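Local atomic coordinates of putative TetR-family transcriptional regulator (Bordetella parapertussis 12822, PDB entry 3CCY), a protein that probably binds regulatory DNA as a dimeric repressor of the TetR family, pairing a helix-turn-helix domain with an all-helical C-terminal domain. Residues R16-I19 / I20-A24; C46-S49 / R50-Y54; K58-V61 / L62-M65; L155-V158 / D159-F163. All blocks are in the same frame, centred on the assembly; numbering follows the deposited sequence.

Contact 1: R16-I19 / I20-A24; sequences RDTI and IERAA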
loop_
_atom_site.group_PDB
_atom_site.type_symbol
_atom_site.label_atom_id
_atom_site.label_comp_id
_atom_site.label_asym_id
_atom_site.label_seq_id
_atom_site.Cartn_x
_atom_site.Cartn_y
_atom_site.Cartn_z
ATOM N N ARG A 16 4.908 14.420 26.783
ATOM C CA ARG A 16 4.360 14.698 25.449
ATOM C C ARG A 16 4.605 13.556 24.467
ATOM O O ARG A 16 3.663 13.019 23.882
ATOM C CB ARG A 16 4.984 15.977 24.877
ATOM C CG ARG A 16 4.099 17.213 24.877
ATOM C CD ARG A 16 3.002 17.103 23.829
ATOM N NE ARG A 16 2.886 18.305 23.007
ATOM C CZ ARG A 16 3.200 18.358 21.715
ATOM N NH1 ARG A 16 3.642 17.279 21.082
ATOM N NH2 ARG A 16 3.066 19.495 21.046
ATOM N N ASP A 17 5.877 13.187 24.314
ATOM C CA ASP A 17 6.308 12.211 23.316
ATOM C C ASP A 17 5.937 10.780 23.679
ATOM O O ASP A 17 5.880 9.924 22.803
ATOM C CB ASP A 17 7.820 12.300 23.081
ATOM C CG ASP A 17 8.398 13.652 23.464
ATOM O OD1 ASP A 17 7.895 14.697 22.972
ATOM O OD2 ASP A 17 9.357 13.660 24.274
ATOM N N THR A 18 5.704 10.516 24.961
ATOM C CA THR A 18 5.237 9.200 25.390
ATOM C C THR A 18 3.818 8.968 24.869
ATOM O O THR A 18 3.513 7.900 24.340
ATOM C CB THR A 18 5.275 9.043 26.924
ATOM O OG1 THR A 18 6.505 9.577 27.427
ATOM C CG2 THR A 18 5.154 7.571 27.326
ATOM N N ILE A 19 2.964 9.982 25.019
ATOM C CA ILE A 19 1.604 9.958 24.479
ATOM C C ILE A 19 1.661 9.703 22.974
ATOM O O ILE A 19 1.059 8.752 22.482
ATOM C CB ILE A 19 0.839 11.277 24.788
ATOM C CG1 ILE A 19 0.781 11.518 26.302
ATOM C CG2 ILE A 19 -0.572 11.243 24.195
ATOM C CD1 ILE A 19 0.755 12.973 26.685
ATOM N N ILE A 20 2.417 10.543 22.269
ATOM C CA ILE A 20 2.634 10.413 20.832
ATOM C C ILE A 20 3.167 9.026 20.463
ATOM O O ILE A 20 2.657 8.396 19.539
ATOM C CB ILE A 20 3.590 11.526 20.296
ATOM C CG1 ILE A 20 2.930 12.906 20.391
ATOM C CG2 ILE A 20 4.016 11.242 18.855
ATOM C CD1 ILE A 20 1.849 13.154 19.338
ATOM N N GLU A 21 4.181 8.566 21.202
ATOM C CA GLU A 21 4.820 7.263 20.988
ATOM C C GLU A 21 3.819 6.122 21.170
ATOM O O GLU A 21 3.739 5.213 20.338
ATOM C CB GLU A 21 5.991 7.085 21.971
ATOM C CG GLU A 21 7.001 5.968 21.621
ATOM C CD GLU A 21 8.221 5.932 22.571
ATOM O OE1 GLU A 21 9.286 5.413 22.146
ATOM O OE2 GLU A 21 8.122 6.419 23.730
ATOM N N ARG A 22 3.051 6.190 22.256
ATOM C CA ARG A 22 2.123 5.122 22.618
ATOM C C ARG A 22 0.881 5.110 21.709
ATOM O O ARG A 22 0.397 4.038 21.328
ATOM C CB ARG A 22 1.757 5.205 24.112
ATOM C CG ARG A 22 1.935 3.887 24.858
ATOM C CD ARG A 22 3.315 3.758 25.515
ATOM N NE ARG A 22 3.252 3.991 26.964
ATOM C CZ ARG A 22 4.291 3.934 27.801
ATOM N NH1 ARG A 22 5.512 3.651 27.353
ATOM N NH2 ARG A 22 4.107 4.167 29.091
ATOM N N ALA A 23 0.392 6.302 21.353
ATOM C CA ALA A 23 -0.706 6.467 20.391
ATOM C C ALA A 23 -0.348 5.955 18.997
ATOM O O ALA A 23 -1.153 5.269 18.354
ATOM C CB ALA A 23 -1.110 7.921 20.298
ATOM N N ALA A 24 0.847 6.311 18.532
ATOM C CA ALA A 24 1.340 5.843 17.233
ATOM C C ALA A 24 1.273 4.322 17.163
ATOM O O ALA A 24 0.770 3.768 16.188
ATOM C CB ALA A 24 2.753 6.338 16.994
#

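Contact 2: C46-S49 / R50-Y54; sequences CSKS and RLYHY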
loop_
_atom_site.group_PDB
_atom_site.type_symbol
_atom_site.label_atom_id
_atom_site.label_comp_id
_atom_site.label_asym_id
_atom_site.label_seq_id
_atom_site.Cartn_x
_atom_site.Cartn_y
_atom_site.Cartn_z
ATOM N N CYS A 46 -1.955 6.083 32.786
ATOM C CA CYS A 46 -2.361 7.419 33.248
ATOM C C CYS A 46 -3.893 7.656 33.254
ATOM O O CYS A 46 -4.700 6.830 32.705
ATOM C CB CYS A 46 -1.657 8.496 32.400
ATOM S SG CYS A 46 -1.472 10.067 33.272
ATOM N N SER A 47 -4.282 8.795 33.879
ATOM C CA SER A 47 -5.685 9.199 33.886
ATOM C C SER A 47 -6.033 9.944 32.599
ATOM O O SER A 47 -5.165 10.580 31.994
ATOM C CB SER A 47 -5.992 10.069 35.110
ATOM O OG SER A 47 -5.182 11.232 35.124
ATOM N N LYS A 48 -7.300 9.862 32.188
ATOM C CA LYS A 48 -7.782 10.519 30.963
ATOM C C LYS A 48 -7.622 12.049 31.000
ATOM O O LYS A 48 -7.514 12.688 29.949
ATOM C CB LYS A 48 -9.242 10.139 30.673
ATOM C CG LYS A 48 -9.629 10.202 29.170
ATOM C CD LYS A 48 -11.161 10.338 28.993
ATOM C CE LYS A 48 -11.814 8.960 28.701
ATOM N NZ LYS A 48 -11.939 8.037 29.958
ATOM N N SER A 49 -7.595 12.620 32.208
ATOM C CA SER A 49 -7.424 14.069 32.409
ATOM C C SER A 49 -6.087 14.584 31.828
ATOM O O SER A 49 -6.117 15.589 31.068
ATOM C CB SER A 49 -7.513 14.418 33.906
ATOM O OG SER A 49 -8.519 13.651 34.562
ATOM N N ARG A 50 -4.998 13.877 32.277
ATOM C CA ARG A 50 -3.643 14.360 32.024
ATOM C C ARG A 50 -3.236 14.417 30.542
ATOM O O ARG A 50 -2.241 15.056 30.193
ATOM C CB ARG A 50 -2.635 13.547 32.842
ATOM C CG ARG A 50 -2.856 13.641 34.352
ATOM C CD ARG A 50 -1.622 13.234 35.154
ATOM N NE ARG A 50 -0.498 14.156 34.950
ATOM C CZ ARG A 50 0.540 13.918 34.144
ATOM N NH1 ARG A 50 1.510 14.821 34.023
ATOM N NH2 ARG A 50 0.614 12.781 33.459
ATOM N N LEU A 51 -4.005 13.759 29.674
ATOM C CA LEU A 51 -3.771 13.844 28.224
ATOM C C LEU A 51 -4.080 15.224 27.665
ATOM O O LEU A 51 -3.374 15.714 26.778
ATOM C CB LEU A 51 -4.603 12.808 27.470
ATOM C CG LEU A 51 -3.900 11.542 26.993
ATOM C CD1 LEU A 51 -3.551 10.645 28.172
ATOM C CD2 LEU A 51 -4.808 10.826 26.019
ATOM N N TYR A 52 -5.115 15.853 28.210
ATOM C CA TYR A 52 -5.592 17.123 27.696
ATOM C C TYR A 52 -4.754 18.282 28.140
ATOM O O TYR A 52 -4.943 19.380 27.680
ATOM C CB TYR A 52 -7.047 17.350 28.042
ATOM C CG TYR A 52 -7.970 16.338 27.449
ATOM C CD1 TYR A 52 -8.204 15.165 28.068
ATOM C CD2 TYR A 52 -8.608 16.570 26.262
ATOM C CE1 TYR A 52 -9.037 14.252 27.526
ATOM C CE2 TYR A 52 -9.432 15.659 25.721
ATOM C CZ TYR A 52 -9.644 14.505 26.357
ATOM O OH TYR A 52 -10.470 13.591 25.817
ATOM N N HIS A 53 -3.815 18.012 29.025
ATOM C CA HIS A 53 -2.774 18.955 29.444
ATOM C C HIS A 53 -1.814 19.229 28.281
ATOM O O HIS A 53 -1.153 20.269 28.246
ATOM C CB HIS A 53 -2.013 18.390 30.655
ATOM C CG HIS A 53 -1.159 19.394 31.371
ATOM N ND1 HIS A 53 -1.603 20.104 32.472
ATOM C CD2 HIS A 53 0.122 19.787 31.165
ATOM C CE1 HIS A 53 -0.638 20.901 32.898
ATOM N NE2 HIS A 53 0.420 20.725 32.124
ATOM N N TYR A 54 -1.766 18.301 27.325
ATOM C CA TYR A 54 -0.863 18.405 26.174
ATOM C C TYR A 54 -1.593 18.449 24.836
ATOM O O TYR A 54 -1.075 19.016 23.870
ATOM C CB TYR A 54 0.152 17.256 26.182
ATOM C CG TYR A 54 0.790 17.022 27.531
ATOM C CD1 TYR A 54 1.885 17.784 27.954
ATOM C CD2 TYR A 54 0.294 16.049 28.394
ATOM C CE1 TYR A 54 2.469 17.572 29.200
ATOM C CE2 TYR A 54 0.868 15.832 29.644
ATOM C CZ TYR A 54 1.952 16.596 30.041
ATOM O OH TYR A 54 2.515 16.376 31.282
#

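Contact 3: K58-V61 / L62-M65; sequences KEAV and LRDM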
loop_
_atom_site.group_PDB
_atom_site.type_symbol
_atom_site.label_atom_id
_atom_site.label_comp_id
_atom_site.label_asym_id
_atom_site.label_seq_id
_atom_site.Cartn_x
_atom_site.Cartn_y
_atom_site.Cartn_z
ATOM N N LYS A 58 -8.162 13.787 20.193
ATOM C CA LYS A 58 -7.591 12.610 19.571
ATOM C C LYS A 58 -7.008 13.008 18.206
ATOM O O LYS A 58 -5.940 12.525 17.811
ATOM C CB LYS A 58 -8.694 11.560 19.431
ATOM C CG LYS A 58 -8.266 10.162 19.044
ATOM C CD LYS A 58 -9.513 9.295 18.856
ATOM C CE LYS A 58 -9.251 8.159 17.878
ATOM N NZ LYS A 58 -10.474 7.358 17.508
ATOM N N GLU A 59 -7.704 13.909 17.504
ATOM C CA GLU A 59 -7.244 14.431 16.206
ATOM C C GLU A 59 -5.965 15.244 16.341
ATOM O O GLU A 59 -5.120 15.209 15.448
ATOM C CB GLU A 59 -8.321 15.291 15.537
ATOM C CG GLU A 59 -9.628 14.563 15.262
ATOM C CD GLU A 59 -10.659 15.440 14.568
ATOM O OE1 GLU A 59 -11.017 16.512 15.117
ATOM O OE2 GLU A 59 -11.124 15.044 13.474
ATOM N N ALA A 60 -5.835 15.968 17.452
ATOM C CA ALA A 60 -4.640 16.758 17.753
ATOM C C ALA A 60 -3.410 15.861 17.929
ATOM O O ALA A 60 -2.328 16.174 17.423
ATOM C CB ALA A 60 -4.864 17.621 18.999
ATOM N N VAL A 61 -3.586 14.745 18.643
ATOM C CA VAL A 61 -2.535 13.729 18.775
ATOM C C VAL A 61 -2.116 13.225 17.398
ATOM O O VAL A 61 -0.936 13.197 17.092
ATOM C CB VAL A 61 -2.973 12.551 19.682
ATOM C CG1 VAL A 61 -1.857 11.520 19.803
ATOM C CG2 VAL A 61 -3.371 13.061 21.066
ATOM N N LEU A 62 -3.093 12.868 16.566
ATOM C CA LEU A 62 -2.819 12.411 15.213
ATOM C C LEU A 62 -2.169 13.488 14.339
ATOM O O LEU A 62 -1.183 13.216 13.653
ATOM C CB LEU A 62 -4.087 11.856 14.532
ATOM C CG LEU A 62 -3.979 11.350 13.083
ATOM C CD1 LEU A 62 -3.013 10.178 12.934
ATOM C CD2 LEU A 62 -5.314 10.962 12.502
ATOM N N ARG A 63 -2.721 14.696 14.359
ATOM C CA ARG A 63 -2.240 15.769 13.498
ATOM C C ARG A 63 -0.779 16.071 13.816
ATOM O O ARG A 63 0.038 16.188 12.904
ATOM C CB ARG A 63 -3.123 17.024 13.615
ATOM C CG ARG A 63 -2.693 18.195 12.712
ATOM C CD ARG A 63 -3.484 19.474 12.990
ATOM N NE ARG A 63 -3.329 19.965 14.364
ATOM C CZ ARG A 63 -4.312 20.052 15.269
ATOM N NH1 ARG A 63 -4.050 20.524 16.482
ATOM N NH2 ARG A 63 -5.554 19.675 14.978
ATOM N N ASP A 64 -0.460 16.152 15.105
ATOM C CA ASP A 64 0.912 16.401 15.555
ATOM C C ASP A 64 1.914 15.320 15.120
ATOM O O ASP A 64 2.960 15.645 14.538
ATOM C CB ASP A 64 0.939 16.646 17.074
ATOM C CG ASP A 64 2.341 16.883 17.615
ATOM O OD1 ASP A 64 2.644 18.038 17.977
ATOM O OD2 ASP A 64 3.139 15.917 17.695
HETATM N N MSE A 65 1.610 14.043 15.342
HETATM C CA MSE A 65 2.574 12.996 14.944
HETATM C C MSE A 65 2.772 12.894 13.430
HETATM O O MSE A 65 3.852 12.527 12.961
HETATM C CB MSE A 65 2.203 11.619 15.511
HETATM C CG MSE A 65 1.206 10.863 14.680
HETATM SE SE MSE A 65 0.737 9.110 15.343
HETATM C CE MSE A 65 0.235 9.524 17.151
#

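Contact 4: L155-V158 / D159-F163; sequences LAHV and DTMLF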
loop_
_atom_site.group_PDB
_atom_site.type_symbol
_atom_site.label_atom_id
_atom_site.label_comp_id
_atom_site.label_asym_id
_atom_site.label_seq_id
_atom_site.Cartn_x
_atom_site.Cartn_y
_atom_site.Cartn_z
ATOM N N LEU A 155 3.191 10.320 -17.760
ATOM C CA LEU A 155 3.935 9.114 -17.508
ATOM C C LEU A 155 5.004 9.313 -16.448
ATOM O O LEU A 155 5.307 8.380 -15.732
ATOM C CB LEU A 155 4.521 8.554 -18.818
ATOM C CG LEU A 155 3.532 8.092 -19.918
ATOM C CD1 LEU A 155 4.241 7.307 -21.037
ATOM C CD2 LEU A 155 2.461 7.190 -19.289
ATOM N N ALA A 156 5.568 10.524 -16.330
ATOM C CA ALA A 156 6.463 10.824 -15.186
ATOM C C ALA A 156 5.786 10.606 -13.811
ATOM O O ALA A 156 6.389 10.019 -12.896
ATOM C CB ALA A 156 7.050 12.230 -15.293
ATOM N N HIS A 157 4.543 11.076 -13.672
ATOM C CA HIS A 157 3.736 10.794 -12.486
ATOM C C HIS A 157 3.435 9.287 -12.303
ATOM O O HIS A 157 3.611 8.771 -11.209
ATOM C CB HIS A 157 2.469 11.645 -12.493
ATOM C CG HIS A 157 1.514 11.336 -11.384
ATOM N ND1 HIS A 157 1.775 11.641 -10.065
ATOM C CD2 HIS A 157 0.291 10.750 -11.405
ATOM C CE1 HIS A 157 0.746 11.262 -9.325
ATOM N NE2 HIS A 157 -0.159 10.699 -10.114
ATOM N N VAL A 158 2.982 8.600 -13.345
ATOM C CA VAL A 158 2.864 7.123 -13.311
ATOM C C VAL A 158 4.164 6.458 -12.841
ATOM O O VAL A 158 4.119 5.647 -11.929
ATOM C CB VAL A 158 2.408 6.501 -14.675
ATOM C CG1 VAL A 158 2.360 4.996 -14.569
ATOM C CG2 VAL A 158 1.011 7.019 -15.029
ATOM N N ASP A 159 5.320 6.822 -13.404
ATOM C CA ASP A 159 6.536 6.085 -13.050
ATOM C C ASP A 159 6.903 6.327 -11.579
ATOM O O ASP A 159 7.346 5.407 -10.872
ATOM C CB ASP A 159 7.727 6.480 -13.968
ATOM C CG ASP A 159 7.493 6.090 -15.441
ATOM O OD1 ASP A 159 6.657 5.204 -15.706
ATOM O OD2 ASP A 159 8.138 6.653 -16.348
ATOM N N THR A 160 6.780 7.586 -11.145
ATOM C CA THR A 160 7.013 7.944 -9.768
ATOM C C THR A 160 6.111 7.202 -8.768
ATOM O O THR A 160 6.583 6.715 -7.749
ATOM C CB THR A 160 6.912 9.488 -9.592
ATOM O OG1 THR A 160 7.785 10.102 -10.560
ATOM C CG2 THR A 160 7.329 9.881 -8.198
HETATM N N MSE A 161 4.817 7.125 -9.062
HETATM C CA MSE A 161 3.880 6.485 -8.155
HETATM C C MSE A 161 4.062 4.946 -8.169
HETATM O O MSE A 161 3.811 4.292 -7.180
HETATM C CB MSE A 161 2.423 6.893 -8.503
HETATM C CG MSE A 161 2.133 8.379 -8.363
HETATM SE SE MSE A 161 2.817 9.109 -6.692
HETATM C CE MSE A 161 1.443 8.329 -5.584
ATOM N N LEU A 162 4.538 4.381 -9.286
ATOM C CA LEU A 162 4.831 2.943 -9.308
ATOM C C LEU A 162 6.027 2.653 -8.413
ATOM O O LEU A 162 6.007 1.713 -7.623
ATOM C CB LEU A 162 5.091 2.453 -10.718
ATOM C CG LEU A 162 3.817 2.381 -11.584
ATOM C CD1 LEU A 162 4.150 2.219 -13.073
ATOM C CD2 LEU A 162 2.793 1.257 -11.090
ATOM N N PHE A 163 7.035 3.518 -8.511
ATOM C CA PHE A 163 8.121 3.476 -7.580
ATOM C C PHE A 163 7.675 3.577 -6.103
ATOM O O PHE A 163 8.106 2.752 -5.304
ATOM C CB PHE A 163 9.163 4.540 -7.872
ATOM C CG PHE A 163 10.151 4.648 -6.762
ATOM C CD1 PHE A 163 11.165 3.695 -6.645
ATOM C CD2 PHE A 163 9.986 5.594 -5.758
ATOM C CE1 PHE A 163 12.045 3.729 -5.567
ATOM C CE2 PHE A 163 10.859 5.607 -4.674
ATOM C CZ PHE A 163 11.875 4.676 -4.602
#

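Contact 1: R16-I19 / I20-A24
The N-H groups of Ile20, Glu21, Arg22 and Ala23 donate to the carbonyls of Arg16, Asp17, Thr18 and Ile19, and the straightest of these i to i+4 bonds, Ile20 N to Arg16 O, has an N-H...O angle of 175° at 3.2 Å. The bond from Glu21 N to Asp17 O is shorter, 2.7 Å. One turn apart, Thr18 and Arg22 lie side by side and point the same way. The Thr18 methyl sits squarely over one face of the Arg22 guanidinium, CG2 to CZ being 3.8 Å. It gets there because CG2 is anti to the backbone N, while OG1, beside that N, makes a weak bond back to Asn14 O. Bends at chi2 and chi3 lay the guanidinium flat against the methyl, and its NE is held by Ala43 O. On another side of the helix, Ile20 CG1 packs on Arg16 O at 3.6 Å and approaches the Arg16 guanidinium obliquely. Ile20 and Ala23 press their side chains on helix 58-81, Ile20 and Ala24 reach helix 87-115, and Arg16 and Ile19 touch Tyr54, so that helix 15-29 packs against helix 58-81, the later part of helix 87-115 and the predicted helix-turn-helix.

Contact 2: C46-S49 / R50-Y54
Cys46 and Arg50 meet at the predicted helix-turn-helix motif, where the chain passes into what in TetR-family proteins is the recognition helix; here residues 50-53 have helical torsions but lack the regular bonds. The Cys46 sulfur lies at the edge of the Arg50 guanidinium, exactly in its plane, and accepts a hydrogen bond from NH2 at 3.4 Å with an N-H...S angle of 163°. A single bend at chi3 (65°) turns the end of the arginine back toward the sulfur, and SG also touches CD at 3.7 Å. Alongside the same chain stands the Ser47 hydroxyl. With chi1 at 59°, OG is set between its own backbone N and carbonyl carbon, and from there it rests on Arg50 CG at 3.4 Å. The arginine stem is thus flanked by both, the sulfur near CB and CD and the hydroxyl at CG. Tyr52 is oriented differently: its ring turns an edge to the backbone, with the carbonyl oxygens of Lys48 and Ser49 both near the ring plane. Leu51 is the buried member, its side chain packed on Ile37, Ile40 and Ala41 of helix 37-43. The backbone turn is held by a weak bond from Arg50 N to Ser47 O and a firmer one from Tyr52 N to Ser49 O, 3.0 Å. At the tyrosine edge, CD1 comes within 3.2 Å of Lys48 O.

Contact 3: K58-V61 / L62-M65
Arg63 folds back over Ala60, and its side chain can be traced outward atom by atom. CB rests 3.3 Å from Glu59 O, the same oxygen that accepts the Arg63 backbone N at 2.7 Å. CG leaves anti to the backbone N and CD continues the extended run; then chi3, at 60°, bends the chain and swings NE and the guanidinium back along the helix. The flat group thereby lays one face over Ala60, whose CA stands 4.1 Å from CZ and is offset toward the rim. NH1 touches Ala60 CB at 3.9 Å, and NH2, near the same CA, is hydrogen-bonded to Gln123 OE1. Met65, a selenomethionine, reaches back too: its methyl CE meets Val61 CG1 at 3.9 Å, the two side chains crossing at a slant. Both bent chains pack on the preceding turn, whose backbone bonds to Leu62, Asp64 and Met65 are nearly straight. Around this opening part of helix 58-81, Val61, Asp64 and Met65 touch helix 15-29, while Leu62 and Met65 press on helix 87-115, so the segment joins helix 15-29 to helix 87-115.

Contact 4: L155-V158 / D159-F163
His157 and Met161 touch one turn apart on helix 153-168, part of the all-helical TetR-type C-terminal domain, where this helix also meets the second subunit. The aromatic contact is a CH-pi one. Met161, a selenomethionine, brings its CG over one face of the imidazole, 3.7 Å from the ring centroid and 27° off the normal, shifted toward CE1, while the selenium lies obliquely to the ring. His157 CG is anti to the backbone N (chi1 175°), which carries the ring along the helix to this place. Apolar packing joins Val158 to Leu162: the two side chains run side by side in the same direction, and CG1 of the valine meets CD1 of the leucine at 3.6 Å. Both are buried, and Leu162 goes on to pack against Thr189 of the second subunit. Charge enters with Asp159. Its CB and CG sit close to Leu155 O, and the carboxylate OD1 forms a salt bridge with Arg188 NE of the second subunit, which puts this acid in the dimer interface; Leu155 packs on that same arginine. The hydrogen bonds are those of a regular helix, with Asp159, Thr160, Met161 and Leu162 each donating to the residue four earlier. One carbonyl does double duty. Ala156 O takes the backbone N of Thr160 at 3.0 Å and also its hydroxyl, which gives the hydroxyl of this buried threonine an acceptor. The two donors arrive from opposite faces of the carbonyl plane, the OG1 to O distance being 2.7 Å.

Overall arrangement
Contacts 1 and 3 belong together: their helices, 15-29 and 58-81, pack on each other through Ile20, Ala24, Val61 and Met65, with a long, weak ion pair from Arg16 to Asp64 beside them. Both are partly buried, and each lays an arginine plane against a small neighbour. Contact 2 is the surface member, irregular in backbone and rich in polar side chains, as suits a predicted DNA-reading element; Tyr54 ties it to contact 1. Contact 4 stands apart, about 30 Å from contact 3 and 44 Å from contact 2 between centres. It is the most buried of the four and alone touches the second subunit.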